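Local coordinates for DegQ (Legionella fallonii, PDB 3PV2), which probably degrades or holds misfolded proteins as a self-compartmentizing HtrA-family protease with a trypsin-like domain and two PDZ domains, forming large 12-meric assemblies, at residues I262-H266 / Q316-K321; P381-V385 / L440-S445; D408-N414 / L435-R441. The contacts are given in a common frame with arbitrary orientation. Residue numbers count along the deposited sequence, not the author numbering.

Contact 1 of 3, residues I262-H266 / Q316-K321; sequences IFVQH and QATQVK
Build residues 262-266 as an extended strand and lay the early part of helix 318-325, led into by Gln316 and Ala317, against it, with His266 CA 5.0 Å from Ala317 CA and the gap widening from there. The main bump is Val264 (chi1 m): its CG2 sits in the hollow between Ala317 CB at 4.1 Å, Val320 CB at 4.2 Å and Lys321 CE at 4.4 Å. In return Ala317 CB presses on the strand backbone, 3.5 Å from Gln265 C and 3.6 Å from His266 N. Further along, Ile262 CD1 just reaches Val320 CG1 at 4.3 Å. Strand and helix correspond to the two walls of the canonical PDZ groove, which takes peptide in related HtrA proteases; Phe263 and Gln265 pair with strand 284-289, so the polar backbone atoms of Val264 face the groove. Here waters occupy it: one accepts from Val264 N (3.1 Å) and weakly from Lys321 NZ (3.0 Å), another accepts from Lys321 NZ (2.6 Å) and donates weakly to Val264 O (3.4 Å). At the narrow end, with chi1 t, His266 brings CE1 edge-on to within 3.2 Å of Gln316 NE2, an amide that bonds Asn168 of a neighbouring subunit.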
loop_
_atom_site.group_PDB
_atom_site.type_symbol
_atom_site.label_atom_id
_atom_site.label_comp_id
_atom_site.label_asym_id
_atom_site.label_seq_id
_atom_site.Cartn_x
_atom_site.Cartn_y
_atom_site.Cartn_z
ATOM N N ILE B 262 -20.118 11.815 -50.905
ATOM C CA ILE B 262 -20.913 10.563 -50.939
ATOM C C ILE B 262 -20.347 9.407 -50.125
ATOM O O ILE B 262 -19.147 9.125 -50.207
ATOM C CB ILE B 262 -20.931 9.999 -52.315
ATOM C CG1 ILE B 262 -19.511 9.558 -52.676
ATOM C CG2 ILE B 262 -21.427 11.050 -53.281
ATOM C CD1 ILE B 262 -19.468 8.514 -53.713
ATOM N N PHE B 263 -21.221 8.688 -49.432
ATOM C CA PHE B 263 -20.818 7.522 -48.740
ATOM C C PHE B 263 -21.127 6.326 -49.602
ATOM O O PHE B 263 -22.191 6.265 -50.247
ATOM C CB PHE B 263 -21.635 7.433 -47.463
ATOM C CG PHE B 263 -21.162 8.327 -46.336
ATOM C CD1 PHE B 263 -21.068 9.719 -46.499
ATOM C CD2 PHE B 263 -20.941 7.767 -45.052
ATOM C CE1 PHE B 263 -20.693 10.557 -45.412
ATOM C CE2 PHE B 263 -20.557 8.586 -43.956
ATOM C CZ PHE B 263 -20.435 9.975 -44.131
ATOM N N VAL B 264 -20.253 5.323 -49.579
ATOM C CA VAL B 264 -20.504 4.106 -50.261
ATOM C C VAL B 264 -20.478 2.935 -49.247
ATOM O O VAL B 264 -20.036 3.090 -48.126
ATOM C CB VAL B 264 -19.558 3.885 -51.387
ATOM C CG1 VAL B 264 -19.822 4.892 -52.515
ATOM C CG2 VAL B 264 -18.114 3.875 -50.878
ATOM N N GLN B 265 -21.047 1.811 -49.621
ATOM C CA GLN B 265 -20.949 0.615 -48.852
ATOM C C GLN B 265 -20.713 -0.526 -49.852
ATOM O O GLN B 265 -20.973 -0.376 -51.037
ATOM C CB GLN B 265 -22.197 0.355 -48.068
ATOM C CG GLN B 265 -23.385 -0.189 -48.798
ATOM C CD GLN B 265 -24.641 -0.203 -47.903
ATOM O OE1 GLN B 265 -25.291 0.800 -47.883
ATOM N NE2 GLN B 265 -24.953 -1.298 -47.158
ATOM N N HIS B 266 -20.263 -1.639 -49.312
ATOM C CA HIS B 266 -19.971 -2.864 -50.070
ATOM C C HIS B 266 -21.259 -3.429 -50.610
ATOM O O HIS B 266 -22.272 -3.538 -49.877
ATOM C CB HIS B 266 -19.259 -3.909 -49.150
ATOM C CG HIS B 266 -18.820 -5.153 -49.871
ATOM N ND1 HIS B 266 -17.755 -5.171 -50.760
ATOM C CD2 HIS B 266 -19.309 -6.426 -49.835
ATOM C CE1 HIS B 266 -17.626 -6.403 -51.254
ATOM N NE2 HIS B 266 -18.555 -7.179 -50.713
ATOM N N GLN B 316 -15.254 -2.818 -55.992
ATOM C CA GLN B 316 -15.309 -2.900 -54.528
ATOM C C GLN B 316 -15.467 -1.525 -53.952
ATOM O O GLN B 316 -14.830 -0.593 -54.445
ATOM C CB GLN B 316 -13.990 -3.428 -53.997
ATOM C CG GLN B 316 -13.581 -4.800 -54.502
ATOM C CD GLN B 316 -13.724 -5.832 -53.416
ATOM O OE1 GLN B 316 -12.799 -6.600 -53.154
ATOM N NE2 GLN B 316 -14.870 -5.836 -52.751
ATOM N N ALA B 317 -16.282 -1.390 -52.912
ATOM C CA ALA B 317 -16.512 -0.091 -52.315
ATOM C C ALA B 317 -15.200 0.602 -51.859
ATOM O O ALA B 317 -15.092 1.810 -51.918
ATOM C CB ALA B 317 -17.480 -0.180 -51.120
ATOM N N THR B 318 -14.261 -0.145 -51.314
ATOM C CA THR B 318 -12.988 0.440 -50.854
ATOM C C THR B 318 -12.251 1.229 -51.946
ATOM O O THR B 318 -11.666 2.260 -51.670
ATOM C CB THR B 318 -12.054 -0.629 -50.307
ATOM O OG1 THR B 318 -12.110 -1.783 -51.161
ATOM C CG2 THR B 318 -12.484 -0.998 -48.889
ATOM N N GLN B 319 -12.381 0.818 -53.178
ATOM C CA GLN B 319 -11.707 1.519 -54.277
ATOM C C GLN B 319 -12.226 2.931 -54.521
ATOM O O GLN B 319 -11.510 3.731 -55.086
ATOM C CB GLN B 319 -11.776 0.748 -55.607
ATOM C CG GLN B 319 -11.363 -0.627 -55.541
ATOM C CD GLN B 319 -11.715 -1.383 -56.819
ATOM O OE1 GLN B 319 -12.873 -1.471 -57.216
ATOM N NE2 GLN B 319 -10.701 -1.920 -57.480
ATOM N N VAL B 320 -13.432 3.266 -54.075
ATOM C CA VAL B 320 -13.972 4.559 -54.394
ATOM C C VAL B 320 -13.223 5.593 -53.589
ATOM O O VAL B 320 -12.796 6.642 -54.099
ATOM C CB VAL B 320 -15.448 4.605 -54.089
ATOM C CG1 VAL B 320 -15.978 6.057 -54.052
ATOM C CG2 VAL B 320 -16.198 3.734 -55.068
ATOM N N LYS B 321 -12.981 5.238 -52.344
ATOM C CA LYS B 321 -12.437 6.157 -51.327
ATOM C C LYS B 321 -10.998 6.434 -51.716
ATOM O O LYS B 321 -10.560 7.592 -51.916
ATOM C CB LYS B 321 -12.556 5.470 -49.973
ATOM C CG LYS B 321 -13.743 4.375 -49.977
ATOM C CD LYS B 321 -14.166 3.814 -48.574
ATOM C CE LYS B 321 -15.120 4.755 -47.794
ATOM N NZ LYS B 321 -15.969 4.034 -46.741
HETATM O O HOH W 1 -17.839 6.182 -47.785
HETATM O O HOH W 2 -18.227 4.323 -45.525
HETATM O O HOH W 3 -15.748 -3.029 -50.528
#

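Contact 2 of 3, residues P381-V385 / L440-S445; sequences PHGNV and LRGPGS
His382 lays one face of its imidazole over Leu440, whose CD2 stands 3.8 Å from the ring centroid and only 12° off the normal, a CH-pi contact. To set this up, start 381-385 with a cis peptide bond before Pro381, keep His382 near phi/psi -84/-7 with chi1 m, turn through Gly383 at positive phi (77°), and enter the strand at Asn384. The other segment is the tip of a beta hairpin: strand 435-441 ends, a type II' turn runs from Arg441 to Gly444, and the next strand begins. Gly442 takes the first corner at 48/-116 and Pro443 the second; Arg441 N to Gly444 O (2.9 Å) and Gly444 N to Arg441 O (3.0 Å) close it. Pro381 CA lies 6.7 Å from Pro443 CA, and the rings only brush, Pro381 CD to Pro443 CB at 4.5 Å. Deeper in, Val385 CG2 packs on Leu440 CD2 at 3.4 Å. This joins the loop leading into strand 384-393 to the hairpin of the second PDZ domain. Ser445 makes weak hydrogen bonds to Ser287 and Gln288 of a neighbouring subunit, and His382 packs on that Gln288. His382 NE2 donates to Gly442 O over 2.6 Å at a nearly straight 168°, so NE2 carries a proton, and the imidazole ties turn to loop, apolar contact on its face and a hydrogen bond at its edge.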
loop_
_atom_site.group_PDB
_atom_site.type_symbol
_atom_site.label_atom_id
_atom_site.label_comp_id
_atom_site.label_asym_id
_atom_site.label_seq_id
_atom_site.Cartn_x
_atom_site.Cartn_y
_atom_site.Cartn_z
ATOM N N PRO B 381 -41.829 25.880 -15.024
ATOM C CA PRO B 381 -42.920 26.805 -14.702
ATOM C C PRO B 381 -43.304 27.685 -15.886
ATOM O O PRO B 381 -43.957 28.707 -15.683
ATOM C CB PRO B 381 -42.298 27.679 -13.604
ATOM C CG PRO B 381 -40.760 27.511 -13.774
ATOM C CD PRO B 381 -40.537 26.581 -14.929
ATOM N N HIS B 382 -42.923 27.299 -17.106
ATOM C CA HIS B 382 -43.165 28.170 -18.265
ATOM C C HIS B 382 -44.569 28.031 -18.873
ATOM O O HIS B 382 -44.896 28.749 -19.798
ATOM C CB HIS B 382 -42.201 27.873 -19.388
ATOM C CG HIS B 382 -40.760 27.888 -18.997
ATOM N ND1 HIS B 382 -40.057 29.054 -18.775
ATOM C CD2 HIS B 382 -39.861 26.874 -18.890
ATOM C CE1 HIS B 382 -38.799 28.748 -18.494
ATOM N NE2 HIS B 382 -38.654 27.434 -18.577
ATOM N N GLY B 383 -45.376 27.082 -18.429
ATOM C CA GLY B 383 -46.654 26.793 -19.101
ATOM C C GLY B 383 -46.466 26.002 -20.373
ATOM O O GLY B 383 -45.521 25.280 -20.482
ATOM N N ASN B 384 -47.352 26.171 -21.338
ATOM C CA ASN B 384 -47.225 25.492 -22.586
ATOM C C ASN B 384 -46.110 26.123 -23.528
ATOM O O ASN B 384 -46.228 27.272 -23.962
ATOM C CB ASN B 384 -48.535 25.422 -23.318
ATOM C CG ASN B 384 -48.456 24.359 -24.431
ATOM O OD1 ASN B 384 -47.726 23.364 -24.260
ATOM N ND2 ASN B 384 -49.099 24.587 -25.566
ATOM N N VAL B 385 -45.013 25.407 -23.722
ATOM C CA VAL B 385 -43.866 25.860 -24.515
ATOM C C VAL B 385 -44.008 25.330 -25.942
ATOM O O VAL B 385 -44.039 24.111 -26.138
ATOM C CB VAL B 385 -42.557 25.404 -23.872
ATOM C CG1 VAL B 385 -41.379 25.766 -24.748
ATOM C CG2 VAL B 385 -42.384 26.124 -22.531
ATOM N N LEU B 440 -35.279 29.153 -24.276
ATOM C CA LEU B 440 -35.647 28.683 -22.958
ATOM C C LEU B 440 -34.638 27.599 -22.653
ATOM O O LEU B 440 -34.372 26.725 -23.490
ATOM C CB LEU B 440 -37.051 28.083 -22.995
ATOM C CG LEU B 440 -38.240 28.771 -22.320
ATOM C CD1 LEU B 440 -38.370 30.295 -22.596
ATOM C CD2 LEU B 440 -39.542 28.044 -22.557
ATOM N N ARG B 441 -34.100 27.627 -21.435
ATOM C CA ARG B 441 -33.130 26.651 -21.033
ATOM C C ARG B 441 -33.493 26.254 -19.589
ATOM O O ARG B 441 -33.347 27.054 -18.654
ATOM C CB ARG B 441 -31.714 27.263 -21.074
ATOM C CG ARG B 441 -30.649 26.327 -20.392
ATOM C CD ARG B 441 -29.163 26.687 -20.732
ATOM N NE ARG B 441 -29.001 27.171 -22.124
ATOM C CZ ARG B 441 -27.964 27.859 -22.565
ATOM N NH1 ARG B 441 -26.999 28.209 -21.718
ATOM N NH2 ARG B 441 -27.916 28.241 -23.850
ATOM N N GLY B 442 -33.981 25.049 -19.450
ATOM C CA GLY B 442 -34.599 24.603 -18.176
ATOM C C GLY B 442 -35.595 25.599 -17.611
ATOM O O GLY B 442 -36.590 25.841 -18.222
ATOM N N PRO B 443 -35.329 26.170 -16.455
ATOM C CA PRO B 443 -36.362 27.027 -15.869
ATOM C C PRO B 443 -36.198 28.465 -16.261
ATOM O O PRO B 443 -37.075 29.272 -15.927
ATOM C CB PRO B 443 -36.131 26.874 -14.349
ATOM C CG PRO B 443 -34.653 26.634 -14.222
ATOM C CD PRO B 443 -34.155 26.057 -15.574
ATOM N N GLY B 444 -35.112 28.795 -16.980
ATOM C CA GLY B 444 -34.872 30.197 -17.339
ATOM C C GLY B 444 -34.899 30.444 -18.852
ATOM O O GLY B 444 -35.293 29.614 -19.622
ATOM N N SER B 445 -34.486 31.613 -19.260
ATOM C CA SER B 445 -34.580 32.028 -20.645
ATOM C C SER B 445 -33.509 33.034 -20.855
ATOM O O SER B 445 -33.088 33.674 -19.915
ATOM C CB SER B 445 -35.944 32.649 -20.897
ATOM O OG SER B 445 -36.973 31.667 -21.046
#

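Contact 3 of 3, residues D408-N414 / L435-R441; sequences DIIISAN and LLVQVLR
Strands 409-413 and 435-441 of the second PDZ sheet run antiparallel, axes 4.6 Å apart at closest, directions 138° apart. Ile409 and Leu440 form a hydrogen-bonded pair, Ile409 N to Leu440 O 3.0 Å, Leu440 N to Ile409 O 2.8 Å. A classic beta bulge follows: Ile411 (-105/-10) and Ser412 together face Gln438, with Ile411 N to Gln438 O and Gln438 N to Ser412 O both 3.0 Å. Ser412 OG donates to Gln438 OE1 (3.0 Å), while Gln438 NE2 bonds Ser287 O of a neighbouring subunit. Ile410, Ala413, Val437 and Val439 share a face; Ile410 and Ala413 meet Leu424 of helix 421-428. Asn414 turns left-handed (41/46): its N reaches Leu436 O at 2.8 Å, and its OD1 takes Leu436 N at 3.0 Å plus Lys431. Arg441 forms a two-pronged salt bridge, NE to Asp408 OD1 and NH2 to Asp408 OD2, both 2.8 Å; OD2 also takes Arg405 N, NH2 also Gly403 O. Polar side chains thus extend the pairing at both ends, by ion pair and by amide.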
loop_
_atom_site.group_PDB
_atom_site.type_symbol
_atom_site.label_atom_id
_atom_site.label_comp_id
_atom_site.label_asym_id
_atom_site.label_seq_id
_atom_site.Cartn_x
_atom_site.Cartn_y
_atom_site.Cartn_z
ATOM N N ASP B 408 -31.695 23.648 -25.782
ATOM C CA ASP B 408 -32.370 24.901 -25.875
ATOM C C ASP B 408 -33.650 24.865 -26.703
ATOM O O ASP B 408 -33.687 24.179 -27.728
ATOM C CB ASP B 408 -31.424 25.939 -26.464
ATOM C CG ASP B 408 -30.382 26.433 -25.477
ATOM O OD1 ASP B 408 -30.429 26.047 -24.288
ATOM O OD2 ASP B 408 -29.483 27.253 -25.885
ATOM N N ILE B 409 -34.701 25.561 -26.263
ATOM C CA ILE B 409 -35.845 25.730 -27.072
ATOM C C ILE B 409 -35.901 27.152 -27.573
ATOM O O ILE B 409 -35.970 28.098 -26.773
ATOM C CB ILE B 409 -37.197 25.439 -26.341
ATOM C CG1 ILE B 409 -37.183 24.103 -25.558
ATOM C CG2 ILE B 409 -38.359 25.464 -27.343
ATOM C CD1 ILE B 409 -36.716 22.954 -26.298
ATOM N N ILE B 410 -35.886 27.336 -28.898
ATOM C CA ILE B 410 -36.094 28.638 -29.513
ATOM C C ILE B 410 -37.576 28.964 -29.572
ATOM O O ILE B 410 -38.362 28.302 -30.268
ATOM C CB ILE B 410 -35.528 28.710 -30.875
ATOM C CG1 ILE B 410 -34.019 28.498 -30.789
ATOM C CG2 ILE B 410 -35.743 30.113 -31.532
ATOM C CD1 ILE B 410 -33.392 28.150 -32.218
ATOM N N ILE B 411 -37.958 29.928 -28.756
ATOM C CA ILE B 411 -39.374 30.282 -28.640
ATOM C C ILE B 411 -39.782 31.576 -29.339
ATOM O O ILE B 411 -40.963 31.783 -29.551
ATOM C CB ILE B 411 -39.841 30.327 -27.190
ATOM C CG1 ILE B 411 -39.101 31.394 -26.422
ATOM C CG2 ILE B 411 -39.620 28.975 -26.514
ATOM C CD1 ILE B 411 -39.927 31.739 -25.041
ATOM N N SER B 412 -38.820 32.380 -29.812
ATOM C CA SER B 412 -39.101 33.510 -30.637
ATOM C C SER B 412 -37.856 33.863 -31.361
ATOM O O SER B 412 -36.729 33.495 -30.988
ATOM C CB SER B 412 -39.629 34.668 -29.761
ATOM O OG SER B 412 -38.547 35.432 -29.144
ATOM N N ALA B 413 -38.034 34.455 -32.523
ATOM C CA ALA B 413 -36.917 34.846 -33.334
ATOM C C ALA B 413 -37.301 36.214 -33.944
ATOM O O ALA B 413 -38.400 36.375 -34.472
ATOM C CB ALA B 413 -36.610 33.828 -34.454
ATOM N N ASN B 414 -36.381 37.161 -33.865
ATOM C CA ASN B 414 -36.649 38.582 -34.218
ATOM C C ASN B 414 -38.001 39.018 -33.720
ATOM O O ASN B 414 -38.771 39.616 -34.453
ATOM C CB ASN B 414 -36.555 38.786 -35.712
ATOM C CG ASN B 414 -35.115 38.510 -36.269
ATOM O OD1 ASN B 414 -34.137 38.552 -35.518
ATOM N ND2 ASN B 414 -35.008 38.213 -37.580
ATOM N N LEU B 435 -29.494 37.513 -36.099
ATOM C CA LEU B 435 -30.736 36.923 -35.730
ATOM C C LEU B 435 -30.827 36.943 -34.224
ATOM O O LEU B 435 -30.005 36.376 -33.518
ATOM C CB LEU B 435 -30.818 35.472 -36.237
ATOM C CG LEU B 435 -32.036 34.630 -35.797
ATOM C CD1 LEU B 435 -33.354 35.137 -36.307
ATOM C CD2 LEU B 435 -31.948 33.128 -36.227
ATOM N N LEU B 436 -31.905 37.552 -33.731
ATOM C CA LEU B 436 -32.168 37.601 -32.323
ATOM C C LEU B 436 -33.027 36.420 -31.932
ATOM O O LEU B 436 -34.111 36.245 -32.473
ATOM C CB LEU B 436 -32.885 38.902 -31.984
ATOM C CG LEU B 436 -33.276 39.009 -30.509
ATOM C CD1 LEU B 436 -32.028 39.278 -29.752
ATOM C CD2 LEU B 436 -34.365 40.136 -30.335
ATOM N N VAL B 437 -32.521 35.542 -31.068
ATOM C CA VAL B 437 -33.318 34.349 -30.650
ATOM C C VAL B 437 -33.556 34.424 -29.143
ATOM O O VAL B 437 -32.739 34.969 -28.363
ATOM C CB VAL B 437 -32.669 33.043 -30.990
ATOM C CG1 VAL B 437 -32.269 33.056 -32.440
ATOM C CG2 VAL B 437 -31.392 32.913 -30.236
ATOM N N GLN B 438 -34.772 34.115 -28.751
ATOM C CA GLN B 438 -35.058 33.938 -27.361
ATOM C C GLN B 438 -35.083 32.447 -27.074
ATOM O O GLN B 438 -35.855 31.711 -27.684
ATOM C CB GLN B 438 -36.446 34.515 -27.023
ATOM C CG GLN B 438 -36.780 34.417 -25.572
ATOM C CD GLN B 438 -38.150 34.989 -25.259
ATOM O OE1 GLN B 438 -38.938 35.202 -26.180
ATOM N NE2 GLN B 438 -38.499 35.109 -23.957
ATOM N N VAL B 439 -34.222 31.993 -26.157
ATOM C CA VAL B 439 -34.108 30.568 -25.856
ATOM C C VAL B 439 -34.568 30.269 -24.462
ATOM O O VAL B 439 -34.285 31.041 -23.538
ATOM C CB VAL B 439 -32.669 29.979 -26.038
ATOM C CG1 VAL B 439 -32.179 29.919 -27.574
ATOM C CG2 VAL B 439 -31.628 30.613 -25.166
ATOM N N LEU B 440 -35.279 29.153 -24.276
ATOM C CA LEU B 440 -35.647 28.683 -22.958
ATOM C C LEU B 440 -34.638 27.599 -22.653
ATOM O O LEU B 440 -34.372 26.725 -23.490
ATOM C CB LEU B 440 -37.051 28.083 -22.995
ATOM C CG LEU B 440 -38.240 28.771 -22.320
ATOM C CD1 LEU B 440 -38.370 30.295 -22.596
ATOM C CD2 LEU B 440 -39.542 28.044 -22.557
ATOM N N ARG B 441 -34.100 27.627 -21.435
ATOM C CA ARG B 441 -33.130 26.651 -21.033
ATOM C C ARG B 441 -33.493 26.254 -19.589
ATOM O O ARG B 441 -33.347 27.054 -18.654
ATOM C CB ARG B 441 -31.714 27.263 -21.074
ATOM C CG ARG B 441 -30.649 26.327 -20.392
ATOM C CD ARG B 441 -29.163 26.687 -20.732
ATOM N NE ARG B 441 -29.001 27.171 -22.124
ATOM C CZ ARG B 441 -27.964 27.859 -22.565
ATOM N NH1 ARG B 441 -26.999 28.209 -21.718
ATOM N NH2 ARG B 441 -27.916 28.241 -23.850
#

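Contact 1 belongs to the first PDZ domain, contacts 2 and 3 to the second. The centre of contact 1 lies 46 Å from that of contact 2 and 41 Å from that of contact 3, with nearest atoms about 28 and 25 Å away. Contacts 2 and 3 are 11 Å apart between centres, share Leu440 and Arg441, and touch where Val385 CG1 lies 4.0 Å from Ile409 CG2; 408-414/435-441 is nested inside the loop closed by 381-385/440-445. Contact 1 touches neither within the chain; across chains, however, Gln265 of contact 1 bonds Tyr447 of one neighbouring subunit, while Gln438, and weakly Ser445, bond Ser287 of another, consistent with PDZ-to-PDZ links holding the 12-mer together.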